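Local coordinates for protein 2-dehydro-3-deoxyphosphogluconate aldolase (Vibrio fischeri, PDB 3NZR) that is an aldolase-family enzyme of the KDGP aldolase type, built on a TIM-barrel (beta/alpha-barrel) fold, at residues M80-I85 and I94-T99; H88-H93 and A108-S113; I114-I119 and G158-Y163; D184-L189 and G211-I216. All coordinates share one frame; numbering follows the deposited sequence.

Contact 1 (M80-I85 and I94-T99); sequences MMVSLI and INQVFT
Gln-96 lies with its amide against Val-82, and its OE1 is gripped from two sides of the contact. Ser-79, the first residue of helix 79-89, bonds OE1 through its hydroxyl. The backbone N of Val-97 bonds it as well, at 3.1 Å from Val-97 N to Gln-96 OE1. That second bond is bent, with 137° at the hydrogen. A turn at chi2 (-61°) folds the chain of Gln-96 back, which brings NE2 to the helix. There Gln-96 NE2 stands 3.5 Å from Val-82 CG1 as the two side chains slide past each other in opposite directions. Gln-96 NE2 also comes within 3.2 Å of Ser-83 OG, but the angle is poor for a bond. The hydroxyl of Ser-83 pairs with Ser-104 of helix 101-108 instead, and NE2 of Gln-96 bonds Ser-104 weakly.

Val-82 is the apolar centre. Its CG1, anti to the backbone N (chi1 166°), points at the loop. Val-82 CG1 meets Ile-94 CG2 at 3.7 Å and the carbonyl Asn-95 O at 3.5 Å. Asn-95 O is buried here and has no polar partner in the model. The Asn-95 side chain leads to other strands, where Asn-116, Lys-162 and Val-69 O bond it. A helix seated on the end of strand 93-94 and the loop that follows, with Asn-95 turned to the neighbouring strands, is typical of a beta/alpha barrel.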
loop_
_atom_site.group_PDB
_atom_site.type_symbol
_atom_site.label_atom_id
_atom_site.label_comp_id
_atom_site.label_asym_id
_atom_site.label_seq_id
_atom_site.Cartn_x
_atom_site.Cartn_y
_atom_site.Cartn_z
HETATM N N MSE A 80 -4.186 8.403 7.977
HETATM C CA MSE A 80 -4.113 9.475 6.996
HETATM C C MSE A 80 -3.562 10.753 7.612
HETATM O O MSE A 80 -2.811 11.497 6.996
HETATM C CB MSE A 80 -5.435 9.704 6.309
HETATM C CG MSE A 80 -5.371 10.773 5.245
HETATM SE SE MSE A 80 -3.999 10.523 3.754
HETATM C CE MSE A 80 -5.063 9.159 2.682
HETATM N N MSE A 81 -3.909 11.013 8.858
HETATM C CA MSE A 81 -3.415 12.204 9.483
HETATM C C MSE A 81 -1.929 12.169 9.653
HETATM O O MSE A 81 -1.266 13.163 9.475
HETATM C CB MSE A 81 -4.094 12.409 10.839
HETATM C CG MSE A 81 -3.913 13.808 11.399
HETATM SE SE MSE A 81 -4.843 13.997 13.117
HETATM C CE MSE A 81 -6.690 14.391 12.432
ATOM N N VAL A 82 -1.366 10.987 9.980
ATOM C CA VAL A 82 0.055 10.872 10.053
ATOM C C VAL A 82 0.708 11.127 8.726
ATOM O O VAL A 82 1.707 11.770 8.706
ATOM C CB VAL A 82 0.479 9.462 10.649
ATOM C CG1 VAL A 82 1.994 9.251 10.381
ATOM C CG2 VAL A 82 0.131 9.408 12.138
ATOM N N SER A 83 0.146 10.669 7.586
ATOM C CA SER A 83 0.695 10.878 6.339
ATOM C C SER A 83 0.658 12.350 6.019
ATOM O O SER A 83 1.684 12.871 5.551
ATOM C CB SER A 83 -0.119 10.146 5.252
ATOM O OG SER A 83 0.007 8.710 5.304
ATOM N N LEU A 84 -0.470 13.027 6.241
ATOM C CA LEU A 84 -0.594 14.459 5.886
ATOM C C LEU A 84 0.317 15.300 6.795
ATOM O O LEU A 84 0.974 16.219 6.361
ATOM C CB LEU A 84 -2.018 14.944 6.096
ATOM C CG LEU A 84 -3.006 14.328 5.125
ATOM C CD1 LEU A 84 -4.427 14.719 5.519
ATOM C CD2 LEU A 84 -2.714 14.851 3.737
ATOM N N ILE A 85 0.360 14.987 8.077
ATOM C CA ILE A 85 1.356 15.655 8.977
ATOM C C ILE A 85 2.807 15.493 8.513
ATOM O O ILE A 85 3.589 16.471 8.475
ATOM C CB ILE A 85 1.220 15.097 10.404
ATOM C CG1 ILE A 85 -0.101 15.557 11.034
ATOM C CG2 ILE A 85 2.403 15.535 11.323
ATOM C CD1 ILE A 85 -0.407 14.825 12.329
ATOM N N ILE A 94 8.515 7.993 10.490
ATOM C CA ILE A 94 7.082 7.964 10.409
ATOM C C ILE A 94 6.557 6.583 10.813
ATOM O O ILE A 94 7.057 5.590 10.304
ATOM C CB ILE A 94 6.693 8.224 8.983
ATOM C CG1 ILE A 94 7.143 9.615 8.548
ATOM C CG2 ILE A 94 5.169 8.193 8.799
ATOM C CD1 ILE A 94 7.142 9.863 7.016
ATOM N N ASN A 95 5.556 6.490 11.683
ATOM C CA ASN A 95 4.967 5.216 12.074
ATOM C C ASN A 95 3.771 5.032 11.219
ATOM O O ASN A 95 2.959 5.987 11.079
ATOM C CB ASN A 95 4.499 5.259 13.496
ATOM C CG ASN A 95 5.637 5.301 14.479
ATOM O OD1 ASN A 95 6.156 4.242 14.896
ATOM N ND2 ASN A 95 5.988 6.487 14.918
ATOM N N GLN A 96 3.590 3.865 10.636
ATOM C CA GLN A 96 2.426 3.607 9.816
ATOM C C GLN A 96 1.867 2.248 10.031
ATOM O O GLN A 96 2.549 1.316 10.469
ATOM C CB GLN A 96 2.643 3.858 8.360
ATOM C CG GLN A 96 2.332 5.298 7.908
ATOM C CD GLN A 96 0.939 5.727 8.111
ATOM O OE1 GLN A 96 0.052 4.900 8.369
ATOM N NE2 GLN A 96 0.684 7.030 7.955
ATOM N N VAL A 97 0.584 2.149 9.774
ATOM C CA VAL A 97 -0.040 0.817 9.620
ATOM C C VAL A 97 0.223 0.303 8.213
ATOM O O VAL A 97 0.579 1.033 7.285
ATOM C CB VAL A 97 -1.551 0.873 9.971
ATOM C CG1 VAL A 97 -1.698 1.216 11.509
ATOM C CG2 VAL A 97 -2.275 1.958 9.131
ATOM N N PHE A 98 0.016 -0.974 8.007
ATOM C CA PHE A 98 0.418 -1.623 6.732
ATOM C C PHE A 98 -0.152 -0.892 5.529
ATOM O O PHE A 98 0.550 -0.685 4.554
ATOM C CB PHE A 98 -0.026 -3.072 6.750
ATOM C CG PHE A 98 0.512 -3.918 5.614
ATOM C CD1 PHE A 98 1.736 -4.566 5.748
ATOM C CD2 PHE A 98 -0.247 -4.115 4.449
ATOM C CE1 PHE A 98 2.216 -5.351 4.730
ATOM C CE2 PHE A 98 0.253 -4.894 3.421
ATOM C CZ PHE A 98 1.478 -5.535 3.598
ATOM N N THR A 99 -1.416 -0.519 5.570
ATOM C CA THR A 99 -2.055 0.132 4.463
ATOM C C THR A 99 -1.721 1.601 4.264
ATOM O O THR A 99 -2.290 2.259 3.407
ATOM C CB THR A 99 -3.631 0.024 4.697
ATOM O OG1 THR A 99 -3.919 0.429 6.039
ATOM C CG2 THR A 99 -4.176 -1.481 4.594
#

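Contact 2 (H88-H93 and A108-S113); sequences HVQPQH and AGQDKS
The two backbones draw together from one end to the other, with CA atoms 6.5 Å apart at Gln-90 and Ala-108 and 4.8 Å apart at Gln-92 and Ser-113. Both segments leave a helix through a residue with positive phi, Gln-90 in one and Gly-109 in the other.

The side chains form a chain of bonds. Gln-90 gives NE2 to the helix-end carbonyl Ala-108 O at 3.0 Å, almost in its own amide plane. The same NE2 also bonds Gln-87 O. Gln-90 OE1 accepts from Gln-110 NE2 at 3.0 Å, with the donor 41° above the carbonyl plane. This fits two amides turned 78° against each other. Through its other N-H, Gln-110 NE2 reaches Ser-113 OG at 2.9 Å and is nearly straight (174°). Ser-113 OG in turn donates to Pro-91 O at 2.7 Å. Gln-110 OE1 takes both Lys-112 N and Ser-113 N, so the amide is held at both ends and ties the loop from Gln-110 to Ser-113 together.

Pro-91 packs on Val-69 of strand 67-70. The contact thus ties the exit of helix 79-89 to the exit of helix 101-108, just ahead of strands 93-94 and 114-119.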
loop_
_atom_site.group_PDB
_atom_site.type_symbol
_atom_site.label_atom_id
_atom_site.label_comp_id
_atom_site.label_asym_id
_atom_site.label_seq_id
_atom_site.Cartn_x
_atom_site.Cartn_y
_atom_site.Cartn_z
ATOM N N HIS A 88 4.216 17.643 5.688
ATOM C CA HIS A 88 4.657 19.014 6.040
ATOM C C HIS A 88 5.770 19.042 7.050
ATOM O O HIS A 88 6.627 19.890 6.979
ATOM C CB HIS A 88 3.494 19.823 6.555
ATOM C CG HIS A 88 2.415 19.966 5.557
ATOM N ND1 HIS A 88 1.080 19.892 5.887
ATOM C CD2 HIS A 88 2.469 20.165 4.215
ATOM C CE1 HIS A 88 0.357 20.062 4.786
ATOM N NE2 HIS A 88 1.175 20.227 3.759
ATOM N N VAL A 89 5.796 18.094 7.972
ATOM C CA VAL A 89 6.876 18.053 8.974
ATOM C C VAL A 89 8.239 17.544 8.406
ATOM O O VAL A 89 9.313 17.985 8.868
ATOM C CB VAL A 89 6.452 17.167 10.151
ATOM C CG1 VAL A 89 7.644 16.764 10.988
ATOM C CG2 VAL A 89 5.386 17.857 10.997
ATOM N N GLN A 90 8.225 16.617 7.432
ATOM C CA GLN A 90 9.466 16.006 6.914
ATOM C C GLN A 90 10.339 15.508 8.098
ATOM O O GLN A 90 11.473 15.932 8.269
ATOM C CB GLN A 90 10.265 16.990 6.034
ATOM C CG GLN A 90 9.499 17.408 4.738
ATOM C CD GLN A 90 9.416 16.288 3.680
ATOM O OE1 GLN A 90 10.420 15.742 3.258
ATOM N NE2 GLN A 90 8.234 16.017 3.225
ATOM N N PRO A 91 9.807 14.581 8.894
ATOM C CA PRO A 91 10.571 14.009 10.008
ATOM C C PRO A 91 11.556 12.939 9.580
ATOM O O PRO A 91 11.488 12.423 8.438
ATOM C CB PRO A 91 9.478 13.401 10.848
ATOM C CG PRO A 91 8.446 12.883 9.762
ATOM C CD PRO A 91 8.629 13.747 8.547
ATOM N N GLN A 92 12.434 12.556 10.512
ATOM C CA GLN A 92 13.283 11.418 10.283
ATOM C C GLN A 92 12.512 10.110 10.263
ATOM O O GLN A 92 13.026 9.164 9.662
ATOM C CB GLN A 92 14.410 11.337 11.291
ATOM C CG GLN A 92 15.440 12.449 11.029
ATOM C CD GLN A 92 16.545 12.526 12.109
ATOM O OE1 GLN A 92 16.673 11.622 12.927
ATOM N NE2 GLN A 92 17.326 13.598 12.093
ATOM N N HIS A 93 11.386 10.028 10.972
ATOM C CA HIS A 93 10.701 8.734 11.186
ATOM C C HIS A 93 9.203 8.876 11.221
ATOM O O HIS A 93 8.653 9.821 11.810
ATOM C CB HIS A 93 11.243 8.110 12.482
ATOM C CG HIS A 93 10.726 6.730 12.750
ATOM N ND1 HIS A 93 11.430 5.605 12.401
ATOM C CD2 HIS A 93 9.603 6.308 13.345
ATOM C CE1 HIS A 93 10.742 4.537 12.761
ATOM N NE2 HIS A 93 9.651 4.934 13.375
ATOM N N ALA A 108 5.575 12.031 1.554
ATOM C CA ALA A 108 6.888 12.487 2.046
ATOM C C ALA A 108 7.740 13.009 0.912
ATOM O O ALA A 108 8.502 14.001 1.088
ATOM C CB ALA A 108 7.604 11.422 2.700
ATOM N N GLY A 109 7.614 12.368 -0.252
ATOM C CA GLY A 109 8.266 12.850 -1.451
ATOM C C GLY A 109 9.770 12.629 -1.521
ATOM O O GLY A 109 10.386 13.205 -2.404
ATOM N N GLN A 110 10.338 11.807 -0.614
ATOM C CA GLN A 110 11.752 11.378 -0.678
ATOM C C GLN A 110 11.958 10.028 -0.016
ATOM O O GLN A 110 11.086 9.534 0.688
ATOM C CB GLN A 110 12.678 12.368 0.007
ATOM C CG GLN A 110 12.085 13.100 1.128
ATOM C CD GLN A 110 12.052 12.347 2.396
ATOM O OE1 GLN A 110 12.725 11.304 2.540
ATOM N NE2 GLN A 110 11.302 12.878 3.368
ATOM N N ASP A 111 13.081 9.427 -0.260
ATOM C CA ASP A 111 13.360 8.125 0.249
ATOM C C ASP A 111 14.210 8.164 1.503
ATOM O O ASP A 111 14.659 7.110 1.941
ATOM C CB ASP A 111 14.142 7.295 -0.782
ATOM C CG ASP A 111 13.236 6.607 -1.814
ATOM O OD1 ASP A 111 11.987 6.447 -1.583
ATOM O OD2 ASP A 111 13.782 6.205 -2.873
ATOM N N LYS A 112 14.396 9.291 2.139
ATOM C CA LYS A 112 15.245 9.317 3.307
ATOM C C LYS A 112 14.519 9.042 4.623
ATOM O O LYS A 112 15.042 8.340 5.480
ATOM C CB LYS A 112 15.934 10.680 3.396
ATOM C CG LYS A 112 17.006 10.897 2.315
ATOM C CD LYS A 112 17.630 12.299 2.401
ATOM C CE LYS A 112 18.428 12.685 1.149
ATOM N NZ LYS A 112 19.561 11.734 1.019
ATOM N N SER A 113 13.342 9.631 4.815
ATOM C CA SER A 113 12.544 9.343 6.016
ATOM C C SER A 113 12.272 7.853 6.135
ATOM O O SER A 113 11.934 7.160 5.122
ATOM C CB SER A 113 11.220 10.048 6.030
ATOM O OG SER A 113 11.293 11.468 5.875
#

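Contact 3 (I114-I119 and G158-Y163); sequences IVNGLI and GSSVKY
Strands 114-119 and 160-163 are parallel neighbours in the sheet of the beta/alpha barrel, bridged from Asn-116 with Ser-160 to Ile-119 with Tyr-163. Their short axes approach to 4.5 Å and their directions differ by 41°.

Backbone bonds carry the pairing. Gly-117 N bonds Ser-160 O, Lys-162 N bonds Gly-117 O at 2.9 Å, and Ile-119 N bonds Lys-162 O. Ahead of the second strand, Ser-159 holds Val-115 by two bonds. Ser-159 N donates to Val-115 O at 2.9 Å, and Ser-159 OG accepts from Val-115 N at 3.0 Å. The serine thus carries the pairing one residue beyond the start of strand 160-163.

Polar side chains share the face of Asn-116, Ser-160 and Lys-162. Lys-162 is fully extended, CG anti to the backbone N (chi1 174°), and runs obliquely across Asn-116. Lys-162 CD passes 3.8 Å from Asn-116 ND2. Glu-190 of strand 188-191 receives Asn-116 ND2 and also bonds Ser-160 OG, so one carboxylate joins the two strands from a third.

Apolar groups fill the other face, which helix 172-184 covers at Val-161 and Tyr-163. Ile-119 turns CG1 back between its own N and carbonyl carbon (chi1 69°). This sends it across Val-161 at about a right angle, with Ile-119 CD1 3.8 Å from Val-161 CG1.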
loop_
_atom_site.group_PDB
_atom_site.type_symbol
_atom_site.label_atom_id
_atom_site.label_comp_id
_atom_site.label_asym_id
_atom_site.label_seq_id
_atom_site.Cartn_x
_atom_site.Cartn_y
_atom_site.Cartn_z
ATOM N N ILE A 114 12.419 7.356 7.361
ATOM C CA ILE A 114 12.143 5.961 7.671
ATOM C C ILE A 114 10.610 5.832 7.776
ATOM O O ILE A 114 9.995 6.541 8.542
ATOM C CB ILE A 114 12.813 5.557 8.993
ATOM C CG1 ILE A 114 14.301 5.623 8.864
ATOM C CG2 ILE A 114 12.406 4.096 9.391
ATOM C CD1 ILE A 114 15.036 5.914 10.089
ATOM N N VAL A 115 9.987 4.981 6.978
ATOM C CA VAL A 115 8.556 4.693 7.108
ATOM C C VAL A 115 8.453 3.237 7.594
ATOM O O VAL A 115 8.783 2.288 6.831
ATOM C CB VAL A 115 7.809 4.838 5.808
ATOM C CG1 VAL A 115 6.226 4.561 6.060
ATOM C CG2 VAL A 115 7.964 6.276 5.222
ATOM N N ASN A 116 7.955 3.068 8.819
ATOM C CA ASN A 116 7.711 1.705 9.320
ATOM C C ASN A 116 6.355 1.173 8.957
ATOM O O ASN A 116 5.497 1.927 8.476
ATOM C CB ASN A 116 8.081 1.600 10.779
ATOM C CG ASN A 116 7.063 2.152 11.711
ATOM O OD1 ASN A 116 5.833 2.182 11.426
ATOM N ND2 ASN A 116 7.528 2.529 12.886
ATOM N N GLY A 117 6.160 -0.117 9.025
ATOM C CA GLY A 117 4.840 -0.732 8.772
ATOM C C GLY A 117 4.475 -1.748 9.848
ATOM O O GLY A 117 5.236 -2.701 10.123
ATOM N N LEU A 118 3.295 -1.596 10.429
ATOM C CA LEU A 118 2.856 -2.404 11.571
ATOM C C LEU A 118 2.368 -3.731 11.151
ATOM O O LEU A 118 1.501 -3.875 10.278
ATOM C CB LEU A 118 1.741 -1.713 12.270
ATOM C CG LEU A 118 1.057 -2.421 13.451
ATOM C CD1 LEU A 118 2.018 -2.529 14.496
ATOM C CD2 LEU A 118 -0.100 -1.562 13.914
ATOM N N ILE A 119 3.062 -4.753 11.637
ATOM C CA ILE A 119 2.566 -6.102 11.440
ATOM C C ILE A 119 2.655 -6.783 12.814
ATOM O O ILE A 119 3.379 -6.349 13.715
ATOM C CB ILE A 119 3.346 -6.824 10.379
ATOM C CG1 ILE A 119 4.762 -7.115 10.859
ATOM C CG2 ILE A 119 3.329 -6.076 9.008
ATOM C CD1 ILE A 119 5.502 -7.778 9.717
ATOM N N GLY A 158 8.363 1.064 2.085
ATOM C CA GLY A 158 8.729 0.992 3.516
ATOM C C GLY A 158 10.204 0.750 3.782
ATOM O O GLY A 158 10.914 0.266 2.930
ATOM N N SER A 159 10.648 1.161 4.957
ATOM C CA SER A 159 11.999 1.009 5.459
ATOM C C SER A 159 12.190 -0.121 6.457
ATOM O O SER A 159 13.257 -0.655 6.577
ATOM C CB SER A 159 12.337 2.262 6.203
ATOM O OG SER A 159 11.996 3.372 5.427
ATOM N N SER A 160 11.121 -0.432 7.198
ATOM C CA SER A 160 11.161 -1.257 8.380
ATOM C C SER A 160 9.831 -1.888 8.780
ATOM O O SER A 160 8.739 -1.426 8.409
ATOM C CB SER A 160 11.710 -0.453 9.557
ATOM O OG SER A 160 10.812 0.536 9.938
ATOM N N VAL A 161 9.963 -3.040 9.441
ATOM C CA VAL A 161 8.935 -3.725 10.131
ATOM C C VAL A 161 8.761 -3.180 11.544
ATOM O O VAL A 161 9.733 -3.247 12.359
ATOM C CB VAL A 161 9.323 -5.217 10.259
ATOM C CG1 VAL A 161 8.345 -5.870 11.249
ATOM C CG2 VAL A 161 9.175 -5.900 8.845
ATOM N N LYS A 162 7.549 -2.714 11.894
ATOM C CA LYS A 162 7.247 -2.457 13.309
ATOM C C LYS A 162 6.414 -3.648 13.815
ATOM O O LYS A 162 5.289 -3.892 13.367
ATOM C CB LYS A 162 6.439 -1.207 13.484
ATOM C CG LYS A 162 5.945 -0.914 14.912
ATOM C CD LYS A 162 5.155 0.360 14.859
ATOM C CE LYS A 162 4.895 0.969 16.214
ATOM N NZ LYS A 162 4.011 2.167 15.973
ATOM N N TYR A 163 7.015 -4.400 14.706
ATOM C CA TYR A 163 6.459 -5.620 15.184
ATOM C C TYR A 163 5.795 -5.300 16.488
ATOM O O TYR A 163 6.452 -4.930 17.470
ATOM C CB TYR A 163 7.588 -6.622 15.411
ATOM C CG TYR A 163 7.093 -7.996 15.578
ATOM C CD1 TYR A 163 6.286 -8.576 14.589
ATOM C CD2 TYR A 163 7.397 -8.738 16.703
ATOM C CE1 TYR A 163 5.779 -9.859 14.725
ATOM C CE2 TYR A 163 6.917 -10.038 16.829
ATOM C CZ TYR A 163 6.117 -10.586 15.828
ATOM O OH TYR A 163 5.633 -11.871 15.902
#

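Contact 4 (D184-L189 and G211-I216); sequences DKDFWL and GVSKII
Trp-188 lies flat against the start of the Lys-214 side chain, and this is the tightly packed end of the contact. Lys-214 CB stands over the five-membered ring of Trp-188, 3.5 Å from the centroid and 8° off the ring normal, a CH-pi contact. Lys-214 CG follows along the ring, 3.6 Å from Trp-188 NE1. The two side chains lie side by side and point the same way. The lysine chain bends at chi2 and again at chi4 and leads NZ away to Asn-12 O.

The backbones join just beside this. Leu-189 N bonds Lys-214 O at 3.3 Å, and Ile-216 N bonds Leu-189 O at 2.9 Å. Both donors lie in the carbonyl plane. Next to these bonds, the side chains of Leu-189 and Val-212 cross at about a right angle, with Leu-189 CB 3.9 Å from Val-212 CG1. Leu-189 also packs on helix 172-184.

Toward Asp-186 the segments part. Asp-186 ends helix 172-184 in a Schellman motif and is exposed. Asp-186 OD1 comes only to 3.8 Å from Ser-213 OG. Here a water takes over the backbone link, donating to Phe-187 O and accepting from Ser-213 N at 2.9 Å.

Ile-215 has backbone bonds to Arg-13 and Cys-15 as well. Segment 211-216 therefore stands between strand 188-191 and the chain leading into strand 16-19, consistent with closure of the barrel. The chemistry implies a direct join of backbone bonds and apolar groups at Leu-189, and a water-completed one toward Asp-186. The tryptophan ring meets lysine methylenes, with the ammonium bonded away from it.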
loop_
_atom_site.group_PDB
_atom_site.type_symbol
_atom_site.label_atom_id
_atom_site.label_comp_id
_atom_site.label_asym_id
_atom_site.label_seq_id
_atom_site.Cartn_x
_atom_site.Cartn_y
_atom_site.Cartn_z
ATOM N N ASP A 184 17.848 -11.562 6.573
ATOM C CA ASP A 184 17.966 -12.258 5.285
ATOM C C ASP A 184 17.467 -11.433 4.056
ATOM O O ASP A 184 18.000 -11.569 2.989
ATOM C CB ASP A 184 17.196 -13.582 5.364
ATOM C CG ASP A 184 17.905 -14.651 6.260
ATOM O OD1 ASP A 184 19.062 -14.425 6.704
ATOM O OD2 ASP A 184 17.286 -15.723 6.535
ATOM N N LYS A 185 16.451 -10.594 4.238
ATOM C CA LYS A 185 15.952 -9.691 3.185
ATOM C C LYS A 185 16.454 -8.268 3.343
ATOM O O LYS A 185 15.948 -7.292 2.716
ATOM C CB LYS A 185 14.430 -9.694 3.224
ATOM C CG LYS A 185 13.860 -10.856 2.436
ATOM C CD LYS A 185 12.359 -10.638 2.065
ATOM C CE LYS A 185 11.625 -11.280 3.100
ATOM N NZ LYS A 185 12.389 -12.265 4.031
ATOM N N ASP A 186 17.376 -8.125 4.281
ATOM C CA ASP A 186 18.080 -6.876 4.525
ATOM C C ASP A 186 17.156 -5.668 4.822
ATOM O O ASP A 186 17.251 -4.635 4.186
ATOM C CB ASP A 186 18.894 -6.572 3.310
ATOM C CG ASP A 186 19.593 -5.276 3.425
ATOM O OD1 ASP A 186 20.131 -4.956 4.540
ATOM O OD2 ASP A 186 19.598 -4.545 2.401
ATOM N N PHE A 187 16.260 -5.831 5.773
ATOM C CA PHE A 187 15.201 -4.873 6.066
ATOM C C PHE A 187 15.389 -4.558 7.500
ATOM O O PHE A 187 16.125 -5.278 8.182
ATOM C CB PHE A 187 13.861 -5.534 5.821
ATOM C CG PHE A 187 12.760 -4.578 5.550
ATOM C CD1 PHE A 187 12.893 -3.652 4.557
ATOM C CD2 PHE A 187 11.604 -4.625 6.225
ATOM C CE1 PHE A 187 11.913 -2.780 4.274
ATOM C CE2 PHE A 187 10.591 -3.736 5.904
ATOM C CZ PHE A 187 10.766 -2.836 4.954
ATOM N N TRP A 188 14.918 -3.420 7.941
ATOM C CA TRP A 188 15.082 -3.006 9.329
ATOM C C TRP A 188 13.904 -3.423 10.197
ATOM O O TRP A 188 12.834 -3.835 9.702
ATOM C CB TRP A 188 15.303 -1.496 9.419
ATOM C CG TRP A 188 16.410 -1.024 8.486
ATOM C CD1 TRP A 188 17.395 -1.787 7.898
ATOM C CD2 TRP A 188 16.650 0.316 8.076
ATOM N NE1 TRP A 188 18.212 -1.000 7.130
ATOM C CE2 TRP A 188 17.787 0.296 7.229
ATOM C CE3 TRP A 188 16.032 1.532 8.351
ATOM C CZ2 TRP A 188 18.295 1.447 6.638
ATOM C CZ3 TRP A 188 16.556 2.668 7.779
ATOM C CH2 TRP A 188 17.660 2.625 6.927
ATOM N N LEU A 189 14.068 -3.286 11.501
ATOM C CA LEU A 189 13.137 -3.861 12.487
ATOM C C LEU A 189 12.980 -2.973 13.672
ATOM O O LEU A 189 13.948 -2.388 14.184
ATOM C CB LEU A 189 13.754 -5.205 12.986
ATOM C CG LEU A 189 12.915 -6.056 13.927
ATOM C CD1 LEU A 189 11.564 -6.481 13.352
ATOM C CD2 LEU A 189 13.784 -7.276 14.359
ATOM N N GLY A 211 21.547 -10.781 13.151
ATOM C CA GLY A 211 22.234 -9.969 12.129
ATOM C C GLY A 211 21.388 -8.893 11.443
ATOM O O GLY A 211 21.767 -8.392 10.381
ATOM N N VAL A 212 20.301 -8.453 12.072
ATOM C CA VAL A 212 19.517 -7.296 11.560
ATOM C C VAL A 212 20.415 -6.064 11.498
ATOM O O VAL A 212 21.048 -5.724 12.508
ATOM C CB VAL A 212 18.278 -6.998 12.449
ATOM C CG1 VAL A 212 17.481 -5.737 11.942
ATOM C CG2 VAL A 212 17.367 -8.255 12.522
ATOM N N SER A 213 20.448 -5.371 10.344
ATOM C CA SER A 213 21.393 -4.259 10.137
ATOM C C SER A 213 21.065 -3.005 10.931
ATOM O O SER A 213 21.986 -2.333 11.479
ATOM C CB SER A 213 21.524 -3.896 8.653
ATOM O OG SER A 213 20.211 -3.714 8.108
ATOM N N LYS A 214 19.774 -2.662 11.014
ATOM C CA LYS A 214 19.355 -1.473 11.763
ATOM C C LYS A 214 18.119 -1.795 12.594
ATOM O O LYS A 214 17.186 -2.446 12.092
ATOM C CB LYS A 214 19.026 -0.340 10.815
ATOM C CG LYS A 214 20.224 0.062 9.915
ATOM C CD LYS A 214 21.016 1.159 10.462
ATOM C CE LYS A 214 22.122 1.577 9.469
ATOM N NZ LYS A 214 23.010 0.324 9.213
ATOM N N ILE A 215 18.184 -1.440 13.891
ATOM C CA ILE A 215 17.162 -1.775 14.851
ATOM C C ILE A 215 16.685 -0.507 15.484
ATOM O O ILE A 215 17.497 0.312 15.992
ATOM C CB ILE A 215 17.675 -2.703 15.953
ATOM C CG1 ILE A 215 18.419 -3.906 15.356
ATOM C CG2 ILE A 215 16.499 -3.171 16.884
ATOM C CD1 ILE A 215 19.223 -4.670 16.313
ATOM N N ILE A 216 15.382 -0.284 15.469
ATOM C CA ILE A 216 14.839 0.852 16.254
ATOM C C ILE A 216 13.839 0.363 17.315
ATOM O O ILE A 216 12.647 0.174 17.007
ATOM C CB ILE A 216 14.127 1.853 15.361
ATOM C CG1 ILE A 216 15.008 2.250 14.184
ATOM C CG2 ILE A 216 13.570 3.087 16.142
ATOM C CD1 ILE A 216 14.227 3.133 13.177
HETATM O O HOH W 1 18.812 -6.124 8.133
#

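The contacts follow the barrel wall round. Strands 93-94, 114-119, 160-163 and 188-191 are consecutive in the parallel sheet. Contacts 1 and 2 lie at strand 93-94, contact 3 pairs 114-119 with 160-163, and contact 4 is at 188-191. Contacts 1 and 2 both use helix 79-89. Their segments alternate along the chain, and their centres are 11 Å apart. Contacts 3 and 4 come later, in series. Contacts 1 and 4 lie farthest apart, with centres 21 Å apart and no touch. Contact 3 is nearest the centre of the chain. Its probable backbone bonds, Ile-114 with Ile-94 and Gln-92, Val-161 with Trp-188, connect contacts 1 and 2 to contact 4, which probably helps to close the barrel.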